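Local coordinates for putative membrane protein COG4129 (Clostridium difficile, PDB 3KMI) that is of uncharacterised function but probably contributes to aromatic acid export at the cell membrane, the piece here being its helical C-terminal domain, at residues L132-M136 / L161-K165; F111-I115 / L128-L132. All blocks are in the same frame, centred on the assembly; numbering follows the deposited sequence. Where two conformers were deposited one is given.

Followed from the N terminus, the chain enters interaction 2 first, at 111-115 on helix 103-117; it then turns back and meets that helix again at 128-132, closing a loop of 12 intervening residues. Interaction 1 starts where interaction 2 ends, since L132 belongs to both, and it closes a second loop of 24 residues when helix 148-176 returns at 161-165. The two loops are therefore consecutive, neither nested nor crossed. Together they tie three successive helices into one cluster with helix 124-140 as the shared member. Their centres lie about 8 Å apart, and L164 of interaction 1 packs against F111, I112 and I115 of interaction 2.

Interaction 1: residues L132-M136 / L161-K165; sequences LKRLM and LTELK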
ATOM      1  N   LEU A 132     -11.447  11.514   5.602  1.00 11.51           N
ATOM      2  CA  LEU A 132     -10.896  10.932   4.371  1.00 12.31           C
ATOM      3  C   LEU A 132     -11.998  10.435   3.418  1.00 12.82           C
ATOM      4  O   LEU A 132     -11.930  10.679   2.194  1.00 12.68           O
ATOM      5  CB  LEU A 132      -9.888   9.803   4.694  1.00 11.87           C
ATOM      6  CG  LEU A 132      -9.182   9.151   3.520  1.00 14.61           C
ATOM      7  CD1 LEU A 132      -8.561  10.223   2.622  1.00 15.38           C
ATOM      8  CD2 LEU A 132      -8.062   8.241   4.056  1.00 13.65           C
ATOM      9  N   LYS A 133     -12.984   9.729   3.968  1.00 12.56           N
ATOM     10  CA  LYS A 133     -14.066   9.242   3.133  1.00 14.34           C
ATOM     11  C   LYS A 133     -14.803  10.437   2.500  1.00 14.16           C
ATOM     12  O   LYS A 133     -15.177  10.401   1.323  1.00 14.40           O
ATOM     13  CB  LYS A 133     -15.016   8.347   3.940  1.00 14.99           C
ATOM     14  CG  LYS A 133     -16.062   7.643   3.072  1.00 18.42           C
ATOM     15  CD  LYS A 133     -17.151   7.001   3.906  1.00 22.41           C
ATOM     16  CE  LYS A 133     -18.380   6.632   3.034  1.00 24.42           C
ATOM     17  NZ  LYS A 133     -17.899   5.983   1.777  1.00 26.32           N
ATOM     18  N   ARG A 134     -14.982  11.508   3.277  1.00 14.06           N
ATOM     19  CA  ARG A 134     -15.593  12.716   2.752  1.00 13.79           C
ATOM     20  C   ARG A 134     -14.792  13.349   1.598  1.00 13.80           C
ATOM     21  O   ARG A 134     -15.381  13.822   0.610  1.00 12.95           O
ATOM     22  CB  ARG A 134     -15.882  13.711   3.883  1.00 14.14           C
ATOM     23  CG  ARG A 134     -17.054  13.282   4.785  1.00 15.11           C
ATOM     24  CD  ARG A 134     -17.650  14.501   5.555  1.00 19.39           C
ATOM     25  NE  ARG A 134     -16.586  15.201   6.285  1.00 18.19           N
ATOM     26  CZ  ARG A 134     -16.170  14.881   7.512  1.00 19.30           C
ATOM     27  NH1 ARG A 134     -16.748  13.889   8.184  1.00 21.46           N
ATOM     28  NH2 ARG A 134     -15.189  15.570   8.082  1.00 16.62           N
ATOM     29  N   LEU A 135     -13.461  13.316   1.691  1.00 13.31           N
ATOM     30  CA  LEU A 135     -12.611  13.855   0.637  1.00 14.06           C
ATOM     31  C   LEU A 135     -12.637  12.976  -0.628  1.00 15.20           C
ATOM     32  O   LEU A 135     -12.563  13.496  -1.736  1.00 15.40           O
ATOM     33  CB  LEU A 135     -11.169  14.024   1.133  1.00 13.85           C
ATOM     34  CG  LEU A 135     -10.171  14.693   0.169  1.00 14.21           C
ATOM     35  CD1 LEU A 135     -10.602  16.082  -0.241  1.00 14.70           C
ATOM     36  CD2 LEU A 135      -8.770  14.764   0.787  1.00 14.21           C
HETATM   37  N   MSE A 136     -12.720  11.655  -0.449  1.00 16.22           N
HETATM   38  CA  MSE A 136     -12.848  10.713  -1.575  1.00 17.12           C
HETATM   39  C   MSE A 136     -14.150  11.008  -2.325  1.00 17.58           C
HETATM   40  O   MSE A 136     -14.153  11.108  -3.554  1.00 17.35           O
HETATM   41  CB  MSE A 136     -12.834   9.235  -1.113  1.00 17.22           C
HETATM   42  CG  MSE A 136     -11.535   8.708  -0.448  1.00 19.97           C
HETATM   43 SE   MSE A 136     -11.491   6.744  -0.249  0.40 24.96          SE
HETATM   44  CE  MSE A 136      -9.614   6.516   0.375  1.00 21.49           C
ATOM     45  N   LEU A 161      -5.200   9.122  -1.430  1.00 11.14           N
ATOM     46  CA  LEU A 161      -6.247   8.808  -0.452  1.00 11.93           C
ATOM     47  C   LEU A 161      -6.249   7.325  -0.088  1.00 11.38           C
ATOM     48  O   LEU A 161      -6.461   6.959   1.090  1.00 11.74           O
ATOM     49  CB  LEU A 161      -7.642   9.233  -0.959  1.00 11.52           C
ATOM     50  CG  LEU A 161      -7.785  10.720  -1.291  1.00 12.01           C
ATOM     51  CD1 LEU A 161      -9.226  11.047  -1.625  1.00 15.18           C
ATOM     52  CD2 LEU A 161      -7.300  11.551  -0.129  1.00 13.71           C
ATOM     53  N   THR A 162      -5.980   6.473  -1.081  1.00 11.08           N
ATOM     54  CA  THR A 162      -5.862   5.042  -0.821  1.00 10.46           C
ATOM     55  C   THR A 162      -4.766   4.757   0.185  1.00  9.31           C
ATOM     56  O   THR A 162      -4.977   4.017   1.146  1.00 10.00           O
ATOM     57  CB  THR A 162      -5.644   4.230  -2.122  1.00 10.77           C
ATOM     58  OG1 THR A 162      -6.801   4.393  -2.959  1.00 10.86           O
ATOM     59  CG2 THR A 162      -5.501   2.798  -1.802  1.00 11.17           C
ATOM     60  N   GLU A 163      -3.602   5.338  -0.031  1.00  8.56           N
ATOM     61  CA  GLU A 163      -2.455   5.136   0.866  1.00  9.61           C
ATOM     62  C   GLU A 163      -2.754   5.711   2.261  1.00  8.61           C
ATOM     63  O   GLU A 163      -2.494   5.067   3.290  1.00  8.85           O
ATOM     64  CB  GLU A 163      -1.183   5.774   0.283  1.00  8.61           C
ATOM     65  CG  GLU A 163      -0.715   5.106  -1.010  1.00 10.23           C
ATOM     66  CD  GLU A 163      -0.387   3.611  -0.844  1.00 10.26           C
ATOM     67  OE1 GLU A 163       0.184   3.178   0.189  1.00  8.41           O
ATOM     68  OE2 GLU A 163      -0.710   2.852  -1.775  1.00 14.79           O
ATOM     69  N   LEU A 164      -3.380   6.881   2.287  1.00  8.85           N
ATOM     70  CA  LEU A 164      -3.712   7.517   3.546  1.00  9.60           C
ATOM     71  C   LEU A 164      -4.696   6.722   4.394  1.00  9.82           C
ATOM     72  O   LEU A 164      -4.646   6.797   5.615  1.00 11.07           O
ATOM     73  CB  LEU A 164      -4.228   8.951   3.328  1.00  9.94           C
ATOM     74  CG  LEU A 164      -3.168   9.983   2.943  1.00 10.05           C
ATOM     75  CD1 LEU A 164      -3.940  11.315   2.670  1.00 11.07           C
ATOM     76  CD2 LEU A 164      -2.142  10.212   4.099  1.00  7.57           C
ATOM     77  N   LYS A 165      -5.600   5.976   3.781  1.00  9.91           N
ATOM     78  CA  LYS A 165      -6.537   5.171   4.561  1.00  9.81           C
ATOM     79  C   LYS A 165      -5.762   4.115   5.339  1.00  9.53           C
ATOM     80  O   LYS A 165      -5.981   3.926   6.528  1.00  9.61           O
ATOM     81  CB  LYS A 165      -7.595   4.504   3.671  1.00  9.10           C
ATOM     82  CG  LYS A 165      -8.735   3.866   4.444  1.00 10.08           C
ATOM     83  CD  LYS A 165      -9.771   3.279   3.474  1.00 11.13           C
ATOM     84  CE  LYS A 165     -10.957   2.677   4.189  1.00 12.09           C
ATOM     85  NZ  LYS A 165     -11.949   2.275   3.179  1.00 12.29           N
TER
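Two antiparallel helices meet here through leucines and a selenomethionine, their local axes 10.6 Å apart at an angle of 166°. L161 makes the largest contribution to the contact. Its m,t rotamer extends the side chain toward helix 124-140, where CD2 approaches L132 CD1 at 3.3 Å and L135 CD2 at 3.7 Å, while L161 CD1 lies 3.5 Å from M136 CG. Leucine suits this place because its branched end can touch three neighbours at once. L132 and L135 answer with the other common leucine rotamer, t,p. In L132, CD2 sits over the backbone from L161 to K165, 4.0 Å from L164 CB and 3.4 Å from K165 N, lying along one turn of the opposing helix.

M136, a selenomethionine, has its CA-to-CB bond sideways to the partner. With chi1 m and the next two torsions t, the flexible unbranched chain reaches across, bringing CE to 3.3 Å from L161 O and 3.9 Å from T162 N. K165 is all-trans: its aliphatic part flanks L132, with CB 3.8 Å from L132 CD2, and its long chain carries the ammonium group to the exposed margin. The CA-to-CB bond of T162 points away, and its hydroxyl hydrogen-bonds to Y94 of the second subunit.

Such antiparallel leucine packing is characteristic of an all-helical bundle. L135, L161 and L164 also touch helix 103-117, which covers one flank of the contact, whereas E163 reaches helix 68-95, where it hydrogen-bonds to N90; helix 148-176 thus packs on three helices of its chain, and T162 and E163 also on N90 of the second subunit.

Interaction 2: residues F111-I115 / L128-L132; sequences FIHKI and LLEEL
Build both segments as regular alpha-helix, phi/psi near -60/-45, and set them almost exactly antiparallel: 173° between directions, local axes 11.7 Å apart. Fix the register by CA distances of 7.6 Å for I115 to L128 and 8.3 Å for F111 to L132. F111, its CA-to-CB bond toward the partner, places its ring in this wide gap with chi1 t and chi2 57°.

L128, in rotamer m,t, comes first: its CD2 lies 4.0 Å from F111 CE1 and 4.1 Å from K114 CE, its CD1 4.4 Å from I115 CG1, and its carbonyl O meets the ring edge 3.3 Å from F111 CZ. These two helices form an antiparallel helical hairpin within the bundle, apolar inside and charged along its margin. One turn on, E131 extends with chi1 and chi2 both t; its OE1 accepts a 2.7 Å salt-bridge hydrogen bond from NZ of the all-trans K114, and OE2 stands 3.3 Å from F111 CD1. Long charged chains suit this margin, since their methylenes can flank the apolar layer while their ends pair. L132, rotamer t,p, finishes the segment with CD1 3.8 Å from F111 CE2, and it also packs on L161 of helix 148-176.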
ATOM      1  N   PHE A 111      -5.009  18.276   4.834  1.00  5.45           N
ATOM      2  CA  PHE A 111      -5.451  17.061   5.562  1.00  6.52           C
ATOM      3  C   PHE A 111      -4.244  16.227   6.059  1.00  6.70           C
ATOM      4  O   PHE A 111      -4.240  15.733   7.195  1.00  7.11           O
ATOM      5  CB  PHE A 111      -6.396  16.231   4.678  1.00  6.50           C
ATOM      6  CG  PHE A 111      -6.923  14.969   5.341  1.00  8.76           C
ATOM      7  CD1 PHE A 111      -7.621  15.030   6.550  1.00  9.11           C
ATOM      8  CD2 PHE A 111      -6.758  13.732   4.724  1.00 10.81           C
ATOM      9  CE1 PHE A 111      -8.118  13.841   7.161  1.00 10.75           C
ATOM     10  CE2 PHE A 111      -7.248  12.552   5.313  1.00 12.15           C
ATOM     11  CZ  PHE A 111      -7.915  12.613   6.546  1.00 12.11           C
ATOM     12  N   ILE A 112      -3.216  16.096   5.224  1.00  5.92           N
ATOM     13  CA  ILE A 112      -1.988  15.425   5.610  1.00  6.70           C
ATOM     14  C   ILE A 112      -1.245  16.171   6.744  1.00  7.04           C
ATOM     15  O   ILE A 112      -0.715  15.542   7.654  1.00  8.09           O
ATOM     16  CB  ILE A 112      -1.028  15.190   4.385  1.00  6.09           C
ATOM     17  CG1 ILE A 112      -1.715  14.257   3.373  1.00  7.62           C
ATOM     18  CG2 ILE A 112       0.290  14.593   4.875  1.00  5.79           C
ATOM     19  CD1 ILE A 112      -1.054  14.173   1.985  1.00  8.02           C
ATOM     20  N   HIS A 113      -1.184  17.494   6.670  1.00  6.87           N
ATOM     21  CA  HIS A 113      -0.671  18.294   7.809  1.00  9.05           C
ATOM     22  C   HIS A 113      -1.451  18.047   9.085  1.00  7.98           C
ATOM     23  O   HIS A 113      -0.870  17.930  10.169  1.00  8.10           O
ATOM     24  CB  HIS A 113      -0.699  19.801   7.522  1.00  8.94           C
ATOM     25  CG  HIS A 113       0.469  20.288   6.718  1.00 15.91           C
ATOM     26  ND1 HIS A 113       0.323  20.930   5.508  1.00 20.23           N
ATOM     27  CD2 HIS A 113       1.803  20.255   6.959  1.00 19.45           C
ATOM     28  CE1 HIS A 113       1.514  21.240   5.023  1.00 18.07           C
ATOM     29  NE2 HIS A 113       2.430  20.834   5.880  1.00 19.22           N
ATOM     30  N   LYS A 114      -2.768  18.004   8.962  1.00  7.34           N
ATOM     31  CA  LYS A 114      -3.627  17.782  10.104  1.00  7.67           C
ATOM     32  C   LYS A 114      -3.257  16.441  10.710  1.00  7.45           C
ATOM     33  O   LYS A 114      -3.068  16.312  11.932  1.00  8.30           O
ATOM     34  CB  LYS A 114      -5.106  17.832   9.702  1.00  6.19           C
ATOM     35  CG  LYS A 114      -6.080  17.546  10.846  1.00  8.44           C
ATOM     36  CD  LYS A 114      -7.501  17.617  10.338  1.00 11.41           C
ATOM     37  CE  LYS A 114      -8.551  17.513  11.438  1.00 11.18           C
ATOM     38  NZ  LYS A 114      -9.900  17.693  10.808  1.00  8.85           N
ATOM     39  N   ILE A 115      -3.147  15.439   9.862  1.00  7.85           N
ATOM     40  CA  ILE A 115      -2.760  14.096  10.320  1.00  8.69           C
ATOM     41  C   ILE A 115      -1.372  14.146  11.011  1.00  8.83           C
ATOM     42  O   ILE A 115      -1.174  13.597  12.105  1.00  9.72           O
ATOM     43  CB  ILE A 115      -2.755  13.051   9.166  1.00  9.13           C
ATOM     44  CG1 ILE A 115      -4.168  12.845   8.560  1.00  9.06           C
ATOM     45  CG2 ILE A 115      -2.136  11.716   9.680  1.00  9.85           C
ATOM     46  CD1 ILE A 115      -4.200  11.941   7.265  1.00 11.84           C
ATOM     47  N   LEU A 128     -10.623  10.972  11.539  1.00  8.16           N
ATOM     48  CA  LEU A 128      -9.777  11.211  10.357  1.00  8.62           C
ATOM     49  C   LEU A 128     -10.186  10.286   9.184  1.00  8.48           C
ATOM     50  O   LEU A 128     -10.230  10.710   8.017  1.00  7.82           O
ATOM     51  CB  LEU A 128      -8.292  11.057  10.731  1.00  7.96           C
ATOM     52  CG  LEU A 128      -7.775  12.084  11.763  1.00  8.87           C
ATOM     53  CD1 LEU A 128      -6.350  11.765  12.169  1.00  7.06           C
ATOM     54  CD2 LEU A 128      -7.871  13.520  11.159  1.00  7.40           C
ATOM     55  N   LEU A 129     -10.552   9.049   9.510  1.00  8.69           N
ATOM     56  CA  LEU A 129     -11.056   8.138   8.480  1.00  9.43           C
ATOM     57  C   LEU A 129     -12.373   8.637   7.842  1.00  9.92           C
ATOM     58  O   LEU A 129     -12.516   8.579   6.617  1.00 10.33           O
ATOM     59  CB  LEU A 129     -11.164   6.692   9.010  1.00  9.55           C
ATOM     60  CG  LEU A 129      -9.842   5.949   9.256  1.00  8.67           C
ATOM     61  CD1 LEU A 129     -10.018   4.837  10.294  1.00 10.65           C
ATOM     62  CD2 LEU A 129      -9.259   5.413   7.947  1.00  7.87           C
ATOM     63  N   GLU A 130     -13.318   9.115   8.663  0.50 10.17           N
ATOM     64  CA  GLU A 130     -14.545   9.762   8.150  0.50 10.53           C
ATOM     65  C   GLU A 130     -14.209  10.941   7.226  0.50 10.84           C
ATOM     66  O   GLU A 130     -14.790  11.085   6.140  0.50 10.32           O
ATOM     67  CB  GLU A 130     -15.437  10.278   9.289  0.50 10.83           C
ATOM     68  CG  GLU A 130     -16.110   9.218  10.149  0.50 10.92           C
ATOM     69  CD  GLU A 130     -16.621   9.787  11.470  0.50 12.85           C
ATOM     70  OE1 GLU A 130     -16.111   9.372  12.538  0.50 13.55           O
ATOM     71  OE2 GLU A 130     -17.511  10.672  11.444  0.50 13.32           O
ATOM     72  N   GLU A 131     -13.263  11.778   7.665  1.00 10.67           N
ATOM     73  CA  GLU A 131     -12.866  12.975   6.898  1.00 10.85           C
ATOM     74  C   GLU A 131     -12.276  12.552   5.568  1.00 10.84           C
ATOM     75  O   GLU A 131     -12.580  13.145   4.526  1.00 11.48           O
ATOM     76  CB  GLU A 131     -11.881  13.856   7.676  1.00 10.82           C
ATOM     77  CG  GLU A 131     -11.432  15.134   6.939  1.00 11.25           C
ATOM     78  CD  GLU A 131     -10.555  16.083   7.815  1.00 15.22           C
ATOM     79  OE1 GLU A 131     -10.345  15.789   9.014  1.00 13.76           O
ATOM     80  OE2 GLU A 131     -10.085  17.134   7.291  1.00 15.38           O
ATOM     81  N   LEU A 132     -11.447  11.514   5.602  1.00 11.51           N
ATOM     82  CA  LEU A 132     -10.896  10.932   4.371  1.00 12.31           C
ATOM     83  C   LEU A 132     -11.998  10.435   3.418  1.00 12.82           C
ATOM     84  O   LEU A 132     -11.930  10.679   2.194  1.00 12.68           O
ATOM     85  CB  LEU A 132      -9.888   9.803   4.694  1.00 11.87           C
ATOM     86  CG  LEU A 132      -9.182   9.151   3.520  1.00 14.61           C
ATOM     87  CD1 LEU A 132      -8.561  10.223   2.622  1.00 15.38           C
ATOM     88  CD2 LEU A 132      -8.062   8.241   4.056  1.00 13.65           C
TER